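Long-range contacts in probable L,D-transpeptidase 3 (Mycobacterium tuberculosis, PDB 6D4K), which is a probable L,D-transpeptidase whose cross-linking reaction is still unknown, does not make 3->3 peptidoglycan cross-links from tetrapeptide stems, and may attach proteins to peptidoglycan: residues G36-V41 against A250-D255; R92-H97 against F111-A116. All coordinates share one frame; numbering follows the deposited sequence.

Contact 1: residues G36-V41 against A250-D255. With CA (calcium ion), chain B.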
# COMPACT_ATOMS: atom_id res chain seq x y z
N GLY A 36 16.52 -11.19 -6.48
CA GLY A 36 16.90 -11.28 -5.09
C GLY A 36 16.33 -10.21 -4.19
O GLY A 36 16.68 -10.16 -3.00
N GLN A 37 15.47 -9.34 -4.71
CA GLN A 37 14.85 -8.30 -3.90
C GLN A 37 13.96 -8.92 -2.83
O GLN A 37 13.32 -9.95 -3.07
CB GLN A 37 14.02 -7.38 -4.79
CG GLN A 37 13.59 -6.07 -4.12
CD GLN A 37 12.72 -5.18 -5.00
OE1 GLN A 37 12.62 -5.38 -6.20
NE2 GLN A 37 12.10 -4.18 -4.39
N VAL A 38 13.93 -8.29 -1.66
CA VAL A 38 13.04 -8.67 -0.57
C VAL A 38 11.82 -7.76 -0.60
O VAL A 38 11.96 -6.53 -0.48
CB VAL A 38 13.74 -8.59 0.79
CG1 VAL A 38 12.76 -8.99 1.90
CG2 VAL A 38 14.98 -9.46 0.81
N VAL A 39 10.63 -8.35 -0.76
CA VAL A 39 9.40 -7.59 -0.97
C VAL A 39 8.28 -8.11 -0.07
O VAL A 39 8.30 -9.24 0.42
CB VAL A 39 8.95 -7.61 -2.46
CG1 VAL A 39 10.07 -7.05 -3.35
CG2 VAL A 39 8.50 -9.03 -2.89
N GLY A 40 7.26 -7.26 0.12
CA GLY A 40 6.04 -7.65 0.81
C GLY A 40 5.21 -8.62 -0.02
O GLY A 40 5.42 -8.84 -1.21
N VAL A 41 4.22 -9.21 0.65
CA VAL A 41 3.59 -10.44 0.15
C VAL A 41 2.53 -10.21 -0.91
O VAL A 41 1.96 -11.18 -1.41
CB VAL A 41 3.06 -11.37 1.26
CG1 VAL A 41 4.20 -11.85 2.15
CG2 VAL A 41 1.99 -10.69 2.08
N ALA A 250 7.38 -1.87 10.45
CA ALA A 250 7.11 -3.28 10.21
C ALA A 250 6.86 -3.60 8.75
O ALA A 250 7.20 -4.70 8.30
CB ALA A 250 5.92 -3.72 11.05
N VAL A 251 6.25 -2.68 7.99
CA VAL A 251 5.70 -2.99 6.68
C VAL A 251 6.78 -2.83 5.62
O VAL A 251 7.76 -2.09 5.77
CB VAL A 251 4.48 -2.08 6.41
CG1 VAL A 251 4.93 -0.66 6.04
CG2 VAL A 251 3.56 -2.68 5.35
N ASP A 252 6.59 -3.52 4.50
CA ASP A 252 7.49 -3.42 3.37
C ASP A 252 6.72 -3.03 2.13
O ASP A 252 5.50 -3.22 2.03
CB ASP A 252 8.22 -4.75 3.10
CG ASP A 252 9.44 -4.61 2.19
OD1 ASP A 252 9.91 -3.47 1.97
OD2 ASP A 252 9.94 -5.65 1.68
N ILE A 253 7.44 -2.46 1.15
CA ILE A 253 6.82 -2.16 -0.13
C ILE A 253 6.34 -3.47 -0.75
O ILE A 253 7.09 -4.45 -0.84
CB ILE A 253 7.76 -1.37 -1.06
CG1 ILE A 253 7.85 0.10 -0.63
CG2 ILE A 253 7.27 -1.44 -2.51
CD1 ILE A 253 8.36 0.36 0.79
N GLY A 254 5.08 -3.50 -1.16
CA GLY A 254 4.46 -4.69 -1.68
C GLY A 254 3.54 -5.38 -0.70
O GLY A 254 2.76 -6.22 -1.13
N ASP A 255 3.56 -5.02 0.58
CA ASP A 255 2.64 -5.64 1.52
C ASP A 255 1.22 -5.12 1.29
O ASP A 255 1.02 -4.01 0.79
CB ASP A 255 3.08 -5.37 2.96
CG ASP A 255 4.07 -6.40 3.46
OD1 ASP A 255 3.87 -7.62 3.23
OD2 ASP A 255 5.08 -5.98 4.08
CA CA B . 11.58 -4.38 0.35
O HOH W 1 13.17 -3.99 -1.39
O HOH W 2 9.90 -4.07 -1.23
O HOH W 3 11.85 -1.91 0.33
O HOH W 4 13.20 -4.56 1.89

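Contact 2: residues R92-H97 against F111-A116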
# COMPACT_ATOMS: atom_id res chain seq x y z
N ARG A 92 -3.71 -13.55 -5.22
CA ARG A 92 -3.54 -13.99 -3.85
C ARG A 92 -2.21 -13.45 -3.36
O ARG A 92 -1.41 -12.95 -4.15
CB ARG A 92 -3.56 -15.54 -3.75
CG ARG A 92 -4.54 -16.24 -4.70
CD ARG A 92 -4.50 -17.74 -4.50
NE ARG A 92 -3.15 -18.27 -4.60
CZ ARG A 92 -2.64 -18.87 -5.67
NH1 ARG A 92 -3.37 -19.03 -6.77
NH2 ARG A 92 -1.39 -19.33 -5.64
N PHE A 93 -1.96 -13.56 -2.06
CA PHE A 93 -0.67 -13.17 -1.52
C PHE A 93 0.37 -14.24 -1.81
O PHE A 93 0.07 -15.44 -1.75
CB PHE A 93 -0.76 -12.97 -0.00
CG PHE A 93 -1.73 -11.91 0.42
CD1 PHE A 93 -2.14 -10.92 -0.45
CD2 PHE A 93 -2.26 -11.92 1.71
CE1 PHE A 93 -3.05 -9.95 -0.05
CE2 PHE A 93 -3.17 -10.96 2.11
CZ PHE A 93 -3.57 -9.97 1.23
N TRP A 94 1.59 -13.81 -2.12
CA TRP A 94 2.72 -14.72 -2.16
C TRP A 94 2.91 -15.34 -0.78
O TRP A 94 2.60 -14.71 0.24
CB TRP A 94 4.00 -13.95 -2.51
CG TRP A 94 3.96 -13.21 -3.79
CD1 TRP A 94 3.99 -11.85 -3.95
CD2 TRP A 94 3.90 -13.76 -5.11
NE1 TRP A 94 3.94 -11.53 -5.29
CE2 TRP A 94 3.91 -12.68 -6.03
CE3 TRP A 94 3.88 -15.07 -5.61
CZ2 TRP A 94 3.84 -12.87 -7.41
CZ3 TRP A 94 3.81 -15.26 -6.98
CH2 TRP A 94 3.81 -14.16 -7.87
N PRO A 95 3.49 -16.54 -0.70
CA PRO A 95 3.88 -17.07 0.61
C PRO A 95 4.96 -16.19 1.22
O PRO A 95 5.84 -15.70 0.51
CB PRO A 95 4.41 -18.48 0.29
CG PRO A 95 4.85 -18.41 -1.13
CD PRO A 95 3.96 -17.40 -1.81
N ALA A 96 4.86 -15.98 2.53
CA ALA A 96 5.84 -15.20 3.27
C ALA A 96 7.13 -15.99 3.46
O ALA A 96 7.16 -17.22 3.35
CB ALA A 96 5.28 -14.82 4.64
N HIS A 97 8.22 -15.26 3.75
CA HIS A 97 9.50 -15.88 4.11
C HIS A 97 9.97 -16.89 3.08
O HIS A 97 10.55 -17.93 3.41
CB HIS A 97 9.42 -16.52 5.50
CG HIS A 97 8.97 -15.59 6.57
ND1 HIS A 97 9.78 -14.58 7.05
CD2 HIS A 97 7.82 -15.52 7.28
CE1 HIS A 97 9.14 -13.92 7.99
NE2 HIS A 97 7.95 -14.47 8.16
N PHE A 111 12.85 -13.71 -6.51
CA PHE A 111 12.83 -12.69 -5.48
C PHE A 111 12.46 -13.36 -4.18
O PHE A 111 12.12 -14.54 -4.15
CB PHE A 111 11.93 -11.51 -5.86
CG PHE A 111 10.47 -11.86 -5.98
CD1 PHE A 111 9.64 -11.80 -4.87
CD2 PHE A 111 9.93 -12.21 -7.21
CE1 PHE A 111 8.28 -12.07 -4.98
CE2 PHE A 111 8.57 -12.50 -7.33
CZ PHE A 111 7.74 -12.42 -6.21
N LYS A 112 12.54 -12.62 -3.09
CA LYS A 112 12.26 -13.13 -1.77
C LYS A 112 11.15 -12.32 -1.14
O LYS A 112 11.04 -11.11 -1.36
CB LYS A 112 13.50 -13.07 -0.87
CG LYS A 112 14.63 -13.92 -1.46
CD LYS A 112 15.36 -14.75 -0.41
CE LYS A 112 16.84 -14.86 -0.72
NZ LYS A 112 17.09 -15.26 -2.13
N THR A 113 10.34 -12.98 -0.32
CA THR A 113 9.33 -12.30 0.46
C THR A 113 9.74 -12.29 1.93
O THR A 113 10.32 -13.26 2.43
CB THR A 113 7.97 -12.98 0.31
OG1 THR A 113 8.09 -14.37 0.61
CG2 THR A 113 7.44 -12.80 -1.11
N GLY A 114 9.44 -11.18 2.61
CA GLY A 114 9.59 -11.12 4.04
C GLY A 114 8.35 -11.64 4.74
O GLY A 114 7.60 -12.47 4.19
N PRO A 115 8.09 -11.15 5.95
CA PRO A 115 6.86 -11.54 6.65
C PRO A 115 5.63 -10.96 5.96
O PRO A 115 5.70 -9.94 5.26
CB PRO A 115 7.04 -10.93 8.05
CG PRO A 115 7.94 -9.75 7.82
CD PRO A 115 8.88 -10.15 6.71
N ALA A 116 4.49 -11.61 6.18
CA ALA A 116 3.22 -11.08 5.68
C ALA A 116 2.74 -10.03 6.66
O ALA A 116 2.23 -10.36 7.73
CB ALA A 116 2.20 -12.20 5.51

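Contact 1: residues G36-V41 against A250-D255
A calcium ion bridges the backbone carbonyl of Val38 and the carboxylate of Asp252, two residues more than 200 positions apart in the chain. Val38 O binds the calcium at 2.3 Å, while Asp252 chelates it with both oxygens, OD1 and OD2 each lying 2.5 Å from the ion. Four waters bring the coordination number to seven. Asp252 presents both oxygens because its carboxylate extends away from its own amide nitrogen (chi1 -164°), and the ion draws Asp252 OD2 to 3.1 Å from Val38 O, a pair of acceptors that would otherwise probably repel each other. Two of the coordinated waters are themselves hydrogen-bonded to the protein, one donating to Ile253 O and the other accepting from Gln37 NE2. The calcium thus joins edge strand 38-39 of the bacterial Ig domain to the type II turn Asp252-Asp255 that leads from helix 241-250 into strand 256-260 of the L,D-transpeptidase catalytic domain. Beside the metal the backbones touch directly, Gly40 N donating to Ile253 O at 3.0 Å in a nearly straight bond (168°). The Asp255 carboxylate holds both sides together: its OD1 lies 3.3 Å from Gly40 CA and is reached by Val41 N at 3.1 Å from above the carboxylate plane, whereas Asp252 N, within the turn, uses the anti lone pair of Asp255 OD2 at 2.9 Å.

Contact 2: residues R92-H97 against F111-A116
Trp94 meets Phe111, and Thr113 grips Pro95, where the loop between strands 85-90 and 99-104 of the Ig-like domain lies across the end of strand 107-113; the touching parts run almost perpendicular to each other (89°). The aromatic part of the interface is a T-shaped, edge-to-face pair. Phe111 directs its CZ edge at one face of the indole, offset toward the rim, with CZ 3.8 Å from Trp94 CE2 and the ring planes at 79°. The indole is further fixed by Trp94 NE1, which hydrogen-bonds to His43 O, and both rings pack on Val100 of the adjoining strand. Apolar packing continues as the methyl CG2 of Thr113 rests 3.9 Å from Trp94 CB, and Ala96 CB touches Ala116 CB at 4.1 Å.

Two hydrogen bonds cross the contact. The Thr113 hydroxyl sits between its own backbone N and carbonyl carbon (chi1 53°), a setting that turns OG1 to Pro95 O; it donates at 2.6 Å in the carbonyl plane, onto a lone pair. The same OG1 is also bonded to Ser98 N, so the threonine ties down the loop at two points. Farther along, His97 N donates to Gly114 O at 2.9 Å, approaching from above the carbonyl plane.

The imidazole of His97 makes the last group of contacts. Asp133 joins the two segments from outside, its OD2 bonding to His97 NE2 and its OD1 to Ala116 N. The His97 ring crosses Pro115 at about a right angle and lies with one face over the Gly114-Pro115 peptide link, its NE2 3.5 Å from Pro115 CA and its CE1 3.7 Å from Pro115 CB.

In the fold
Contact 2 is nested within the long loop that contact 1 closes, and their centres lie about 7 Å apart. Strands 38-39 and 107-113 are parallel neighbours in one sheet, where Gln37 O lies 2.8 Å from Lys112 N, a probable hydrogen bond. A second probable one joins Val41 O to Trp94 N, also at 2.8 Å. Contact 2 thus sits against the sheet in which strand 38-39, the calcium-binding strand of contact 1, is an outermost strand, and the CA atom of Gly114 lies about 8 Å from the calcium ion. Contact 1 joins the Ig-like and catalytic domains through the metal, whereas the loop of contact 2 belongs to the Ig-like domain. Both contacts lie away from Cys236, the residue acylated by faropenem, and from the predicted catalytic His218.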